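Transcriptional regulator, Crp/Fnr family (PDB 3DV8) probably regulates transcription as a two-subunit Crp/Fnr-type factor that joins a cyclic nucleotide-binding-type domain to a DNA-binding helix-turn-helix domain. Local coordinates at residues E5-L10 with F73-C78; G34-N39 with T94-K99; L55-L60 with I67-L72; G164-K169 with K205-D210. One frame throughout, in Å; residues are numbered along the deposited sequence.

Contact 1 of 4, residues E5-L10 with F73-C78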
loop_
_atom_site.group_PDB
_atom_site.type_symbol
_atom_site.label_atom_id
_atom_site.label_comp_id
_atom_site.label_asym_id
_atom_site.label_seq_id
_atom_site.Cartn_x
_atom_site.Cartn_y
_atom_site.Cartn_z
ATOM N N GLU A 5 22.398 -14.263 -11.839
ATOM C CA GLU A 5 22.895 -15.521 -11.190
ATOM C C GLU A 5 23.508 -15.272 -9.796
ATOM O O GLU A 5 23.251 -16.032 -8.854
ATOM C CB GLU A 5 23.867 -16.243 -12.133
ATOM C CG GLU A 5 23.158 -16.836 -13.383
ATOM C CD GLU A 5 24.102 -17.336 -14.476
ATOM O OE1 GLU A 5 25.127 -16.671 -14.753
ATOM O OE2 GLU A 5 23.795 -18.379 -15.094
ATOM N N ASN A 6 24.316 -14.218 -9.681
ATOM C CA ASN A 6 24.886 -13.770 -8.395
ATOM C C ASN A 6 23.896 -12.849 -7.649
ATOM O O ASN A 6 23.806 -12.879 -6.423
ATOM C CB ASN A 6 26.198 -12.999 -8.604
ATOM C CG ASN A 6 27.284 -13.835 -9.260
ATOM O OD1 ASN A 6 28.216 -14.268 -8.595
ATOM N ND2 ASN A 6 27.163 -14.074 -10.559
ATOM N N TYR A 7 23.136 -12.071 -8.427
ATOM C CA TYR A 7 22.188 -11.032 -7.971
ATOM C C TYR A 7 20.759 -11.534 -7.671
ATOM O O TYR A 7 19.917 -10.761 -7.199
ATOM C CB TYR A 7 22.092 -9.934 -9.066
ATOM C CG TYR A 7 23.378 -9.142 -9.329
ATOM C CD1 TYR A 7 24.529 -9.741 -9.900
ATOM C CD2 TYR A 7 23.431 -7.771 -9.055
ATOM C CE1 TYR A 7 25.693 -9.000 -10.136
ATOM C CE2 TYR A 7 24.593 -7.024 -9.294
ATOM C CZ TYR A 7 25.712 -7.641 -9.833
ATOM O OH TYR A 7 26.831 -6.884 -10.063
ATOM N N PHE A 8 20.502 -12.812 -7.953
ATOM C CA PHE A 8 19.194 -13.453 -7.801
ATOM C C PHE A 8 19.316 -14.448 -6.623
ATOM O O PHE A 8 19.871 -15.543 -6.804
ATOM C CB PHE A 8 18.859 -14.131 -9.142
ATOM C CG PHE A 8 17.479 -14.732 -9.228
ATOM C CD1 PHE A 8 16.343 -13.941 -9.054
ATOM C CD2 PHE A 8 17.311 -16.071 -9.580
ATOM C CE1 PHE A 8 15.055 -14.495 -9.167
ATOM C CE2 PHE A 8 16.035 -16.634 -9.702
ATOM C CZ PHE A 8 14.901 -15.840 -9.499
ATOM N N PRO A 9 18.818 -14.071 -5.414
ATOM C CA PRO A 9 18.965 -14.926 -4.211
ATOM C C PRO A 9 18.126 -16.215 -4.212
ATOM O O PRO A 9 18.449 -17.154 -3.481
ATOM C CB PRO A 9 18.552 -13.991 -3.064
ATOM C CG PRO A 9 17.588 -13.080 -3.670
ATOM C CD PRO A 9 18.023 -12.867 -5.102
ATOM N N LEU A 10 17.069 -16.244 -5.024
ATOM C CA LEU A 10 16.224 -17.435 -5.219
ATOM C C LEU A 10 16.932 -18.565 -6.017
ATOM O O LEU A 10 16.487 -19.711 -5.969
ATOM C CB LEU A 10 14.937 -17.008 -5.939
ATOM C CG LEU A 10 13.802 -17.987 -6.219
ATOM C CD1 LEU A 10 13.267 -18.625 -4.934
ATOM C CD2 LEU A 10 12.710 -17.226 -6.967
ATOM N N PHE A 73 17.079 -0.093 -6.626
ATOM C CA PHE A 73 18.522 0.148 -6.875
ATOM C C PHE A 73 19.216 -1.151 -7.324
ATOM O O PHE A 73 18.532 -2.125 -7.646
ATOM C CB PHE A 73 19.155 0.706 -5.593
ATOM C CG PHE A 73 18.522 1.972 -5.119
ATOM C CD1 PHE A 73 18.901 3.200 -5.675
ATOM C CD2 PHE A 73 17.542 1.947 -4.126
ATOM C CE1 PHE A 73 18.320 4.396 -5.240
ATOM C CE2 PHE A 73 16.946 3.138 -3.674
ATOM C CZ PHE A 73 17.336 4.369 -4.229
ATOM N N ASP A 74 20.556 -1.155 -7.370
ATOM C CA ASP A 74 21.356 -2.350 -7.732
ATOM C C ASP A 74 20.937 -3.525 -6.844
ATOM O O ASP A 74 20.763 -3.336 -5.648
ATOM C CB ASP A 74 22.876 -2.111 -7.552
ATOM C CG ASP A 74 23.421 -0.954 -8.405
ATOM O OD1 ASP A 74 22.631 -0.157 -8.952
ATOM O OD2 ASP A 74 24.654 -0.826 -8.528
HETATM N N MSE A 75 20.733 -4.697 -7.454
HETATM C CA MSE A 75 20.315 -5.965 -6.788
HETATM C C MSE A 75 18.838 -6.131 -6.407
HETATM O O MSE A 75 18.439 -7.240 -6.059
HETATM C CB MSE A 75 21.218 -6.336 -5.603
HETATM C CG MSE A 75 22.615 -6.672 -6.020
HETATM SE SE MSE A 75 23.786 -6.684 -4.530
HETATM C CE MSE A 75 23.906 -4.654 -4.203
ATOM N N ASP A 76 18.032 -5.067 -6.473
ATOM C CA ASP A 76 16.588 -5.176 -6.228
ATOM C C ASP A 76 15.911 -5.932 -7.369
ATOM O O ASP A 76 16.487 -6.104 -8.448
ATOM C CB ASP A 76 15.907 -3.793 -6.080
ATOM C CG ASP A 76 16.036 -3.201 -4.688
ATOM O OD1 ASP A 76 15.840 -3.941 -3.700
ATOM O OD2 ASP A 76 16.253 -1.973 -4.578
HETATM N N MSE A 77 14.699 -6.410 -7.093
HETATM C CA MSE A 77 13.843 -7.043 -8.088
HETATM C C MSE A 77 12.546 -6.297 -8.221
HETATM O O MSE A 77 11.950 -5.909 -7.231
HETATM C CB MSE A 77 13.552 -8.497 -7.763
HETATM C CG MSE A 77 14.220 -9.477 -8.694
HETATM SE SE MSE A 77 14.267 -11.165 -7.802
HETATM C CE MSE A 77 15.795 -10.691 -6.513
ATOM N N CYS A 78 12.114 -6.127 -9.463
ATOM C CA CYS A 78 10.861 -5.478 -9.776
ATOM C C CYS A 78 9.834 -6.579 -10.008
ATOM O O CYS A 78 10.042 -7.432 -10.868
ATOM C CB CYS A 78 11.016 -4.627 -11.027
ATOM S SG CYS A 78 9.544 -3.727 -11.427
#

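Contact 2 of 4, residues G34-N39 with T94-K99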
loop_
_atom_site.group_PDB
_atom_site.type_symbol
_atom_site.label_atom_id
_atom_site.label_comp_id
_atom_site.label_asym_id
_atom_site.label_seq_id
_atom_site.Cartn_x
_atom_site.Cartn_y
_atom_site.Cartn_z
ATOM N N GLY A 34 15.251 8.172 -18.136
ATOM C CA GLY A 34 14.052 8.785 -18.690
ATOM C C GLY A 34 13.168 7.813 -19.460
ATOM O O GLY A 34 12.064 8.204 -19.868
ATOM N N THR A 35 13.625 6.568 -19.673
ATOM C CA THR A 35 12.827 5.562 -20.379
ATOM C C THR A 35 11.809 4.952 -19.413
ATOM O O THR A 35 12.166 4.538 -18.301
ATOM C CB THR A 35 13.673 4.389 -20.939
ATOM O OG1 THR A 35 14.751 4.883 -21.740
ATOM C CG2 THR A 35 12.813 3.436 -21.774
ATOM N N ILE A 36 10.552 4.902 -19.855
ATOM C CA ILE A 36 9.469 4.229 -19.140
ATOM C C ILE A 36 9.599 2.757 -19.600
ATOM O O ILE A 36 9.562 2.482 -20.794
ATOM C CB ILE A 36 8.083 4.854 -19.483
ATOM C CG1 ILE A 36 8.077 6.341 -19.082
ATOM C CG2 ILE A 36 6.949 4.085 -18.799
ATOM C CD1 ILE A 36 6.753 7.077 -19.279
ATOM N N ILE A 37 9.832 1.847 -18.653
ATOM C CA ILE A 37 9.987 0.401 -18.924
ATOM C C ILE A 37 8.686 -0.377 -18.689
ATOM O O ILE A 37 8.503 -1.460 -19.244
ATOM C CB ILE A 37 11.211 -0.210 -18.160
ATOM C CG1 ILE A 37 10.990 -0.290 -16.650
ATOM C CG2 ILE A 37 12.490 0.593 -18.485
ATOM C CD1 ILE A 37 12.272 -0.486 -15.861
ATOM N N HIS A 38 7.809 0.164 -17.839
ATOM C CA HIS A 38 6.468 -0.370 -17.597
ATOM C C HIS A 38 5.475 0.803 -17.448
ATOM O O HIS A 38 5.757 1.758 -16.716
ATOM C CB HIS A 38 6.452 -1.246 -16.362
ATOM C CG HIS A 38 5.122 -1.872 -16.109
ATOM N ND1 HIS A 38 4.281 -1.445 -15.108
ATOM C CD2 HIS A 38 4.458 -2.846 -16.774
ATOM C CE1 HIS A 38 3.172 -2.157 -15.144
ATOM N NE2 HIS A 38 3.250 -3.009 -16.147
ATOM N N ASN A 39 4.336 0.725 -18.143
ATOM C CA ASN A 39 3.326 1.789 -18.152
ATOM C C ASN A 39 1.935 1.203 -17.942
ATOM O O ASN A 39 1.143 1.107 -18.875
ATOM C CB ASN A 39 3.435 2.590 -19.472
ATOM C CG ASN A 39 2.558 3.849 -19.501
ATOM O OD1 ASN A 39 2.302 4.488 -18.475
ATOM N ND2 ASN A 39 2.125 4.224 -20.697
ATOM N N THR A 94 3.565 3.142 -13.004
ATOM C CA THR A 94 4.518 3.462 -14.062
ATOM C C THR A 94 5.921 3.280 -13.463
ATOM O O THR A 94 6.192 3.753 -12.354
ATOM C CB THR A 94 4.287 4.872 -14.642
ATOM O OG1 THR A 94 2.966 4.926 -15.193
ATOM C CG2 THR A 94 5.302 5.202 -15.752
ATOM N N ILE A 95 6.783 2.554 -14.184
ATOM C CA ILE A 95 8.166 2.290 -13.764
ATOM C C ILE A 95 9.081 2.861 -14.844
ATOM O O ILE A 95 8.878 2.580 -16.039
ATOM C CB ILE A 95 8.466 0.785 -13.558
ATOM C CG1 ILE A 95 7.383 0.116 -12.681
ATOM C CG2 ILE A 95 9.837 0.616 -12.914
ATOM C CD1 ILE A 95 7.471 -1.388 -12.623
ATOM N N GLU A 96 10.057 3.674 -14.427
ATOM C CA GLU A 96 11.010 4.291 -15.352
ATOM C C GLU A 96 12.428 4.336 -14.781
ATOM O O GLU A 96 12.602 4.309 -13.559
ATOM C CB GLU A 96 10.541 5.705 -15.715
ATOM C CG GLU A 96 10.619 6.718 -14.567
ATOM C CD GLU A 96 10.092 8.098 -14.918
ATOM O OE1 GLU A 96 9.346 8.252 -15.908
ATOM O OE2 GLU A 96 10.423 9.037 -14.169
ATOM N N ALA A 97 13.416 4.442 -15.673
ATOM C CA ALA A 97 14.837 4.522 -15.294
ATOM C C ALA A 97 15.222 5.958 -14.904
ATOM O O ALA A 97 15.133 6.868 -15.734
ATOM C CB ALA A 97 15.733 4.035 -16.454
ATOM N N GLU A 98 15.636 6.156 -13.653
ATOM C CA GLU A 98 16.137 7.470 -13.179
ATOM C C GLU A 98 17.598 7.731 -13.542
ATOM O O GLU A 98 18.029 8.883 -13.558
ATOM C CB GLU A 98 15.958 7.639 -11.676
ATOM C CG GLU A 98 14.560 7.933 -11.291
ATOM C CD GLU A 98 14.454 8.259 -9.828
ATOM O OE1 GLU A 98 14.843 7.407 -8.987
ATOM O OE2 GLU A 98 13.965 9.368 -9.537
ATOM N N LYS A 99 18.356 6.655 -13.724
ATOM C CA LYS A 99 19.731 6.686 -14.217
ATOM C C LYS A 99 19.800 5.576 -15.249
ATOM O O LYS A 99 18.861 4.760 -15.329
ATOM C CB LYS A 99 20.713 6.431 -13.083
ATOM C CG LYS A 99 20.703 7.527 -12.016
ATOM C CD LYS A 99 21.763 7.252 -10.957
ATOM C CE LYS A 99 21.938 8.422 -10.012
ATOM N NZ LYS A 99 20.764 8.613 -9.166
#

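Contact 3 of 4, residues L55-L60 with I67-L72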
loop_
_atom_site.group_PDB
_atom_site.type_symbol
_atom_site.label_atom_id
_atom_site.label_comp_id
_atom_site.label_asym_id
_atom_site.label_seq_id
_atom_site.Cartn_x
_atom_site.Cartn_y
_atom_site.Cartn_z
ATOM N N LEU A 55 15.673 2.597 -10.698
ATOM C CA LEU A 55 14.310 2.618 -11.244
ATOM C C LEU A 55 13.384 3.317 -10.259
ATOM O O LEU A 55 13.619 3.306 -9.040
ATOM C CB LEU A 55 13.785 1.207 -11.525
ATOM C CG LEU A 55 14.570 0.332 -12.511
ATOM C CD1 LEU A 55 13.875 -1.033 -12.651
ATOM C CD2 LEU A 55 14.736 1.008 -13.885
ATOM N N ARG A 56 12.327 3.907 -10.803
ATOM C CA ARG A 56 11.353 4.651 -10.033
ATOM C C ARG A 56 9.924 4.189 -10.360
ATOM O O ARG A 56 9.467 4.369 -11.498
ATOM C CB ARG A 56 11.514 6.115 -10.400
ATOM C CG ARG A 56 10.621 7.080 -9.646
ATOM C CD ARG A 56 10.135 8.190 -10.548
ATOM N NE ARG A 56 9.110 8.995 -9.886
ATOM C CZ ARG A 56 8.316 9.875 -10.487
ATOM N NH1 ARG A 56 8.346 10.041 -11.802
ATOM N NH2 ARG A 56 7.433 10.544 -9.754
ATOM N N THR A 57 9.237 3.612 -9.359
ATOM C CA THR A 57 7.839 3.196 -9.481
ATOM C C THR A 57 6.980 4.346 -8.967
ATOM O O THR A 57 7.177 4.812 -7.860
ATOM C CB THR A 57 7.548 1.915 -8.717
ATOM O OG1 THR A 57 8.349 0.876 -9.278
ATOM C CG2 THR A 57 6.060 1.522 -8.826
ATOM N N TYR A 58 6.052 4.811 -9.799
ATOM C CA TYR A 58 5.160 5.914 -9.455
ATOM C C TYR A 58 3.765 5.755 -10.059
ATOM O O TYR A 58 3.514 4.855 -10.886
ATOM C CB TYR A 58 5.790 7.249 -9.879
ATOM C CG TYR A 58 5.974 7.493 -11.378
ATOM C CD1 TYR A 58 6.965 6.817 -12.113
ATOM C CD2 TYR A 58 5.208 8.458 -12.048
ATOM C CE1 TYR A 58 7.159 7.066 -13.489
ATOM C CE2 TYR A 58 5.387 8.711 -13.416
ATOM C CZ TYR A 58 6.369 8.015 -14.130
ATOM O OH TYR A 58 6.535 8.271 -15.471
ATOM N N ILE A 59 2.862 6.621 -9.608
ATOM C CA ILE A 59 1.494 6.650 -10.100
ATOM C C ILE A 59 1.202 8.045 -10.626
ATOM O O ILE A 59 1.778 9.017 -10.154
ATOM C CB ILE A 59 0.466 6.155 -9.042
ATOM C CG1 ILE A 59 0.464 7.017 -7.766
ATOM C CG2 ILE A 59 0.753 4.689 -8.716
ATOM C CD1 ILE A 59 -0.610 6.620 -6.766
ATOM N N LEU A 60 0.323 8.108 -11.620
ATOM C CA LEU A 60 -0.076 9.335 -12.292
ATOM C C LEU A 60 -1.572 9.549 -12.122
ATOM O O LEU A 60 -2.349 8.614 -12.317
ATOM C CB LEU A 60 0.247 9.237 -13.797
ATOM C CG LEU A 60 1.610 9.709 -14.309
ATOM C CD1 LEU A 60 1.956 9.030 -15.620
ATOM C CD2 LEU A 60 1.619 11.232 -14.470
ATOM N N ILE A 67 3.311 10.929 -7.783
ATOM C CA ILE A 67 3.954 10.659 -6.477
ATOM C C ILE A 67 4.731 9.328 -6.591
ATOM O O ILE A 67 4.192 8.350 -7.099
ATOM C CB ILE A 67 2.968 10.684 -5.256
ATOM C CG1 ILE A 67 3.744 10.583 -3.929
ATOM C CG2 ILE A 67 1.918 9.592 -5.344
ATOM C CD1 ILE A 67 2.885 10.754 -2.670
ATOM N N THR A 68 5.995 9.316 -6.149
ATOM C CA THR A 68 6.841 8.110 -6.157
ATOM C C THR A 68 6.401 7.147 -5.045
ATOM O O THR A 68 6.298 7.546 -3.884
ATOM C CB THR A 68 8.347 8.450 -5.930
ATOM O OG1 THR A 68 8.802 9.317 -6.974
ATOM C CG2 THR A 68 9.231 7.194 -5.894
ATOM N N LEU A 69 6.142 5.894 -5.412
ATOM C CA LEU A 69 5.794 4.859 -4.451
ATOM C C LEU A 69 7.075 4.346 -3.781
ATOM O O LEU A 69 7.155 4.275 -2.558
ATOM C CB LEU A 69 5.013 3.725 -5.116
ATOM C CG LEU A 69 3.684 4.117 -5.782
ATOM C CD1 LEU A 69 2.994 2.868 -6.297
ATOM C CD2 LEU A 69 2.752 4.861 -4.836
ATOM N N TYR A 70 8.068 3.995 -4.589
ATOM C CA TYR A 70 9.358 3.510 -4.093
ATOM C C TYR A 70 10.376 3.540 -5.218
ATOM O O TYR A 70 10.019 3.722 -6.390
ATOM C CB TYR A 70 9.235 2.070 -3.553
ATOM C CG TYR A 70 8.655 1.090 -4.555
ATOM C CD1 TYR A 70 9.481 0.413 -5.461
ATOM C CD2 TYR A 70 7.269 0.852 -4.608
ATOM C CE1 TYR A 70 8.952 -0.469 -6.405
ATOM C CE2 TYR A 70 6.721 -0.039 -5.539
ATOM C CZ TYR A 70 7.571 -0.691 -6.444
ATOM O OH TYR A 70 7.052 -1.572 -7.364
ATOM N N ARG A 71 11.635 3.340 -4.844
ATOM C CA ARG A 71 12.750 3.245 -5.779
ATOM C C ARG A 71 13.419 1.872 -5.652
ATOM O O ARG A 71 13.467 1.286 -4.564
ATOM C CB ARG A 71 13.763 4.355 -5.523
ATOM C CG ARG A 71 13.350 5.714 -6.069
ATOM C CD ARG A 71 14.254 6.793 -5.486
ATOM N NE ARG A 71 14.347 8.026 -6.272
ATOM C CZ ARG A 71 14.932 9.154 -5.851
ATOM N NH1 ARG A 71 15.408 9.288 -4.609
ATOM N NH2 ARG A 71 14.996 10.199 -6.665
ATOM N N LEU A 72 13.913 1.377 -6.787
ATOM C CA LEU A 72 14.655 0.123 -6.877
ATOM C C LEU A 72 16.086 0.478 -7.316
ATOM O O LEU A 72 16.270 1.267 -8.250
ATOM C CB LEU A 72 13.982 -0.821 -7.876
ATOM C CG LEU A 72 12.522 -1.221 -7.618
ATOM C CD1 LEU A 72 12.049 -2.085 -8.766
ATOM C CD2 LEU A 72 12.344 -1.962 -6.289
#

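Contact 4 of 4, residues G164-K169 with K205-D210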
loop_
_atom_site.group_PDB
_atom_site.type_symbol
_atom_site.label_atom_id
_atom_site.label_comp_id
_atom_site.label_asym_id
_atom_site.label_seq_id
_atom_site.Cartn_x
_atom_site.Cartn_y
_atom_site.Cartn_z
ATOM N N GLY A 164 25.581 10.967 -3.587
ATOM C CA GLY A 164 26.863 11.103 -2.894
ATOM C C GLY A 164 27.417 12.513 -3.010
ATOM O O GLY A 164 28.615 12.697 -3.188
ATOM N N THR A 165 26.530 13.503 -2.909
ATOM C CA THR A 165 26.889 14.910 -3.060
ATOM C C THR A 165 25.787 15.807 -2.478
ATOM O O THR A 165 24.608 15.508 -2.627
ATOM C CB THR A 165 27.166 15.233 -4.574
ATOM O OG1 THR A 165 27.524 16.609 -4.740
ATOM C CG2 THR A 165 25.960 14.919 -5.446
ATOM N N ASN A 166 26.176 16.899 -1.816
ATOM C CA ASN A 166 25.210 17.895 -1.276
ATOM C C ASN A 166 24.685 18.897 -2.345
ATOM O O ASN A 166 23.987 19.843 -2.015
ATOM C CB ASN A 166 25.802 18.665 -0.077
ATOM C CG ASN A 166 26.951 19.587 -0.471
ATOM O OD1 ASN A 166 27.859 19.187 -1.198
ATOM N ND2 ASN A 166 26.916 20.819 0.011
ATOM N N GLU A 167 24.994 18.638 -3.614
ATOM C CA GLU A 167 24.678 19.482 -4.747
ATOM C C GLU A 167 23.756 18.688 -5.667
ATOM O O GLU A 167 24.204 17.761 -6.337
ATOM C CB GLU A 167 26.026 19.836 -5.399
ATOM C CG GLU A 167 26.011 20.620 -6.668
ATOM C CD GLU A 167 27.367 21.267 -6.917
ATOM O OE1 GLU A 167 27.654 22.281 -6.253
ATOM O OE2 GLU A 167 28.137 20.776 -7.774
ATOM N N LEU A 168 22.458 19.004 -5.630
ATOM C CA LEU A 168 21.448 18.331 -6.458
ATOM C C LEU A 168 21.174 19.150 -7.720
ATOM O O LEU A 168 20.936 20.364 -7.620
ATOM C CB LEU A 168 20.147 18.131 -5.670
ATOM C CG LEU A 168 20.235 17.282 -4.393
ATOM C CD1 LEU A 168 18.854 17.097 -3.805
ATOM C CD2 LEU A 168 20.903 15.906 -4.626
ATOM N N LYS A 169 21.226 18.500 -8.891
ATOM C CA LYS A 169 20.952 19.143 -10.189
ATOM C C LYS A 169 19.576 18.663 -10.686
ATOM O O LYS A 169 19.473 17.979 -11.688
ATOM C CB LYS A 169 22.075 18.825 -11.196
ATOM C CG LYS A 169 23.474 19.374 -10.816
ATOM C CD LYS A 169 24.601 18.513 -11.410
ATOM C CE LYS A 169 25.990 18.964 -10.982
ATOM N NZ LYS A 169 26.428 20.190 -11.696
ATOM N N LYS A 205 20.161 24.141 -9.811
ATOM C CA LYS A 205 20.858 23.500 -8.700
ATOM C C LYS A 205 20.338 23.915 -7.319
ATOM O O LYS A 205 20.069 25.096 -7.073
ATOM C CB LYS A 205 22.359 23.847 -8.798
ATOM C CG LYS A 205 23.274 23.224 -7.738
ATOM C CD LYS A 205 24.645 23.912 -7.698
ATOM C CE LYS A 205 25.482 23.595 -8.897
ATOM N NZ LYS A 205 26.860 24.129 -8.725
ATOM N N ILE A 206 20.221 22.913 -6.444
ATOM C CA ILE A 206 19.883 23.074 -5.030
ATOM C C ILE A 206 21.110 22.532 -4.278
ATOM O O ILE A 206 21.493 21.378 -4.481
ATOM C CB ILE A 206 18.625 22.272 -4.602
ATOM C CG1 ILE A 206 17.455 22.489 -5.567
ATOM C CG2 ILE A 206 18.209 22.654 -3.170
ATOM C CD1 ILE A 206 16.218 21.668 -5.200
ATOM N N THR A 207 21.751 23.369 -3.469
ATOM C CA THR A 207 22.918 22.965 -2.689
ATOM C C THR A 207 22.484 22.896 -1.238
ATOM O O THR A 207 22.013 23.891 -0.698
ATOM C CB THR A 207 24.078 23.959 -2.830
ATOM O OG1 THR A 207 24.328 24.191 -4.220
ATOM C CG2 THR A 207 25.336 23.425 -2.136
ATOM N N ILE A 208 22.649 21.734 -0.611
ATOM C CA ILE A 208 22.279 21.540 0.793
ATOM C C ILE A 208 23.376 22.206 1.621
ATOM O O ILE A 208 24.549 21.839 1.498
ATOM C CB ILE A 208 22.135 20.026 1.176
ATOM C CG1 ILE A 208 21.223 19.264 0.190
ATOM C CG2 ILE A 208 21.651 19.869 2.608
ATOM C CD1 ILE A 208 19.931 19.938 -0.149
ATOM N N LEU A 209 22.993 23.207 2.417
ATOM C CA LEU A 209 23.926 23.966 3.254
ATOM C C LEU A 209 24.033 23.379 4.663
ATOM O O LEU A 209 25.145 23.256 5.177
ATOM C CB LEU A 209 23.544 25.451 3.309
ATOM C CG LEU A 209 23.604 26.247 2.002
ATOM C CD1 LEU A 209 23.114 27.654 2.256
ATOM C CD2 LEU A 209 24.999 26.276 1.400
ATOM N N ASP A 210 22.899 23.033 5.285
ATOM C CA ASP A 210 22.895 22.444 6.636
ATOM C C ASP A 210 22.147 21.099 6.636
ATOM O O ASP A 210 20.918 21.028 6.799
ATOM C CB ASP A 210 22.352 23.436 7.674
ATOM C CG ASP A 210 22.829 23.125 9.100
ATOM O OD1 ASP A 210 22.941 21.937 9.489
ATOM O OD2 ASP A 210 23.101 24.089 9.841
HETATM O O HOH W 1 26.930 24.365 -4.761
#

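Contact 1 of 4, residues E5-L10 with F73-C78
Met77, present as selenomethionine, meets two residues of 5-10 with its last two atoms. Its SE lies at the edge of the Phe8 ring, near the ring plane, 3.7 Å from Phe8 CE1. This is a Met-aromatic contact in which the side chains cross at about a right angle. The chain bends at chi3 (-75°), which puts CE near Pro9 CD, 3.4 Å away and tip to tip. Met75, also selenomethionine, brings its CG to 3.3 Å from Tyr7 CD2. Its SE stands oblique to the Tyr7 ring, 5.4 Å from the ring centroid. No hydrogen bond joins the two segments.

Residues Phe73 to Asp76 form a type II beta turn. It leads from strand 66-72 into strand 77-78 of the beta roll of the cyclic nucleotide-binding domain. Asp76 N bonds to Phe73 O, and Asp76 OD2 takes Phe73 N on its anti lone pair at 2.9 Å, almost straight (176°). Asp74 OD1 accepts a hydrogen bond from Gly53 N. Leu10 CB lies over one face of the Phe8 ring, offset toward the rim. Tyr124 of helix 119-145 touches Pro9, Leu10 and Met77. Leu49 of strand 46-50 touches Tyr7, Phe8 and Met77.

Contact 2 of 4, residues G34-N39 with T94-K99
A classic beta bulge in the edge strand 36-39 sets Ile37 and His38 together against Ile95 of strand 94-97. Both backbone nitrogens bond to one acceptor. Ile37 N reaches Ile95 O at 2.9 Å, and His38 N reaches the same oxygen at 3.2 Å. The return bond from Ile95 N to His38 O is 2.8 Å long. Beyond the bulge, Ala97 N bonds to Thr35 O, and Gly34 N bonds to Ala97 O.

The Ile95 side chain touches both bulge residues. Its CG1 is anti to the carbonyl carbon (chi1 -49°), and CG2 is anti to the backbone N. CG2 meets Ile37 CD1 at 4.0 Å. CD1 lies 3.9 Å from His38 CB and stands oblique to the imidazole. An alanine in place of Ile95 would remove CG1, CG2 and CD1, and would probably leave Ile37 CD1 without its methyl partner and open a gap beside the His38 ring, where CD1 now lies.

Ile36, Thr94 and Glu96 share another face, where Ile36 CG2 touches Thr94 CG2 at 3.6 Å. On its other side strand 94-97 pairs with strand 55-60, whose Thr57 packs on Ile95. Here the bulged pair forms one side of a four-stranded antiparallel sheet, part of the beta roll of the cyclic nucleotide-binding domain.

Contact 3 of 4, residues L55-L60 with I67-L72
Thr57 sits over one face of the Tyr70 ring on the apolar face of this hairpin. Its CB is 3.7 Å from the ring centroid and 21° off the normal, a CH-pi contact offset toward the rim. Tyr70 CG stands between the backbone N and the carbonyl carbon (chi1 55°), and the ring beyond it reaches back across to Thr57. A classic bulge makes Leu69 and Tyr70 both face Thr57. Thr57 O takes Leu69 N at 2.9 Å and Tyr70 N only weakly. On the same face, Ile59 CG1 meets Ile67 CG2 at 3.8 Å, and Ile59 CG2 meets Leu69 CD1. Ile140, Met144 and Met137 of the second subunit pack on Ile59, Ile67 and Leu69.

The opposite face is polar and partly open to solvent at Thr68 and Arg71. Arg56 NE bonds to Thr68 OG1 at 2.9 Å, in the guanidinium plane. Thr68 OG1 is also hydrogen-bonded to His178 ND1. Arg56 NH1 lies 3.3 Å above the Tyr58 ring plane, over its centre, and forms a salt bridge with Glu66. An alanine at Arg56 would remove the guanidinium, and would probably leave Thr68 OG1 without its NE partner, Glu66 without its mate and the Tyr58 ring without the group lying over it. Arg71 NE forms a salt bridge with Glu98 OE1.

Strands 55-60 and 67-72 thus form a bulged antiparallel hairpin of the cyclic nucleotide-binding beta roll.

Contact 4 of 4, residues G164-K169 with K205-D210
Strand 167-168 pairs antiparallel with strand 205-208 through Leu168 and Ile206, in the small sheet of the helix-turn-helix domain. Leu168 N bonds to Ile206 O at 2.8 Å, and Ile206 N returns the bond to Leu168 O. One step on, Ile208 N reaches Asn166 O at 2.7 Å.

Asn166 adds a side-chain bond to this ladder. Its CG stands between the backbone N and the carbonyl carbon (chi1 68°), which puts the amide carbon near Ile208 O. ND2 gives a nearly straight bond to Ile208 O at 3.0 Å. That oxygen lies close to the amide plane of Asn166, and the donor lies in the carbonyl plane. Ile208 is therefore held to Asn166 by both its backbone N and its backbone O.

Strand 199-202 lies along the other edge of 205-208, and those two make the hairpin of a winged helix domain. Strand 167-168 is the third strand of the wing sheet. It comes just before helices 172-179 and 183-195, which fit the helix-turn-helix pair.

Glu167 and Thr207 share one face of the sheet. Lys205 bends at chi3 (-71°), which brings CE beside the Glu167 carboxylate, and NZ beyond it forms a salt bridge with Glu167 OE1 at 3.2 Å, weak as a hydrogen bond. A water sits between Glu167 OE1 and Thr207 OG1, at 2.7 Å from OE1, to which it donates. On the buried face, Leu168 packs on Leu156 and Thr160 of helix 148-163. Ile206 rests on Val199 and Leu201.

From the N terminus, segment 5-10 waits until 73-78 to close contact 1. Segment 34-39 starts inside that loop and pairs with 94-99 beyond it, so contacts 1 and 2 cross. Contact 3, a short hairpin, closes within both loops. Contacts 2 and 3 share one sheet, where Thr94 N probably bonds to Tyr58 O and Glu98 forms a salt bridge with Arg71. Contact 1 ties the N-terminal segment to the beta roll, where Cys78 packs on Leu72 and Ile95. Contact 4 opens after these have closed. It joins strands of the helix-turn-helix domain, which probably binds DNA, with nearest atoms about 8 Å from contacts 2 and 3 and no touch.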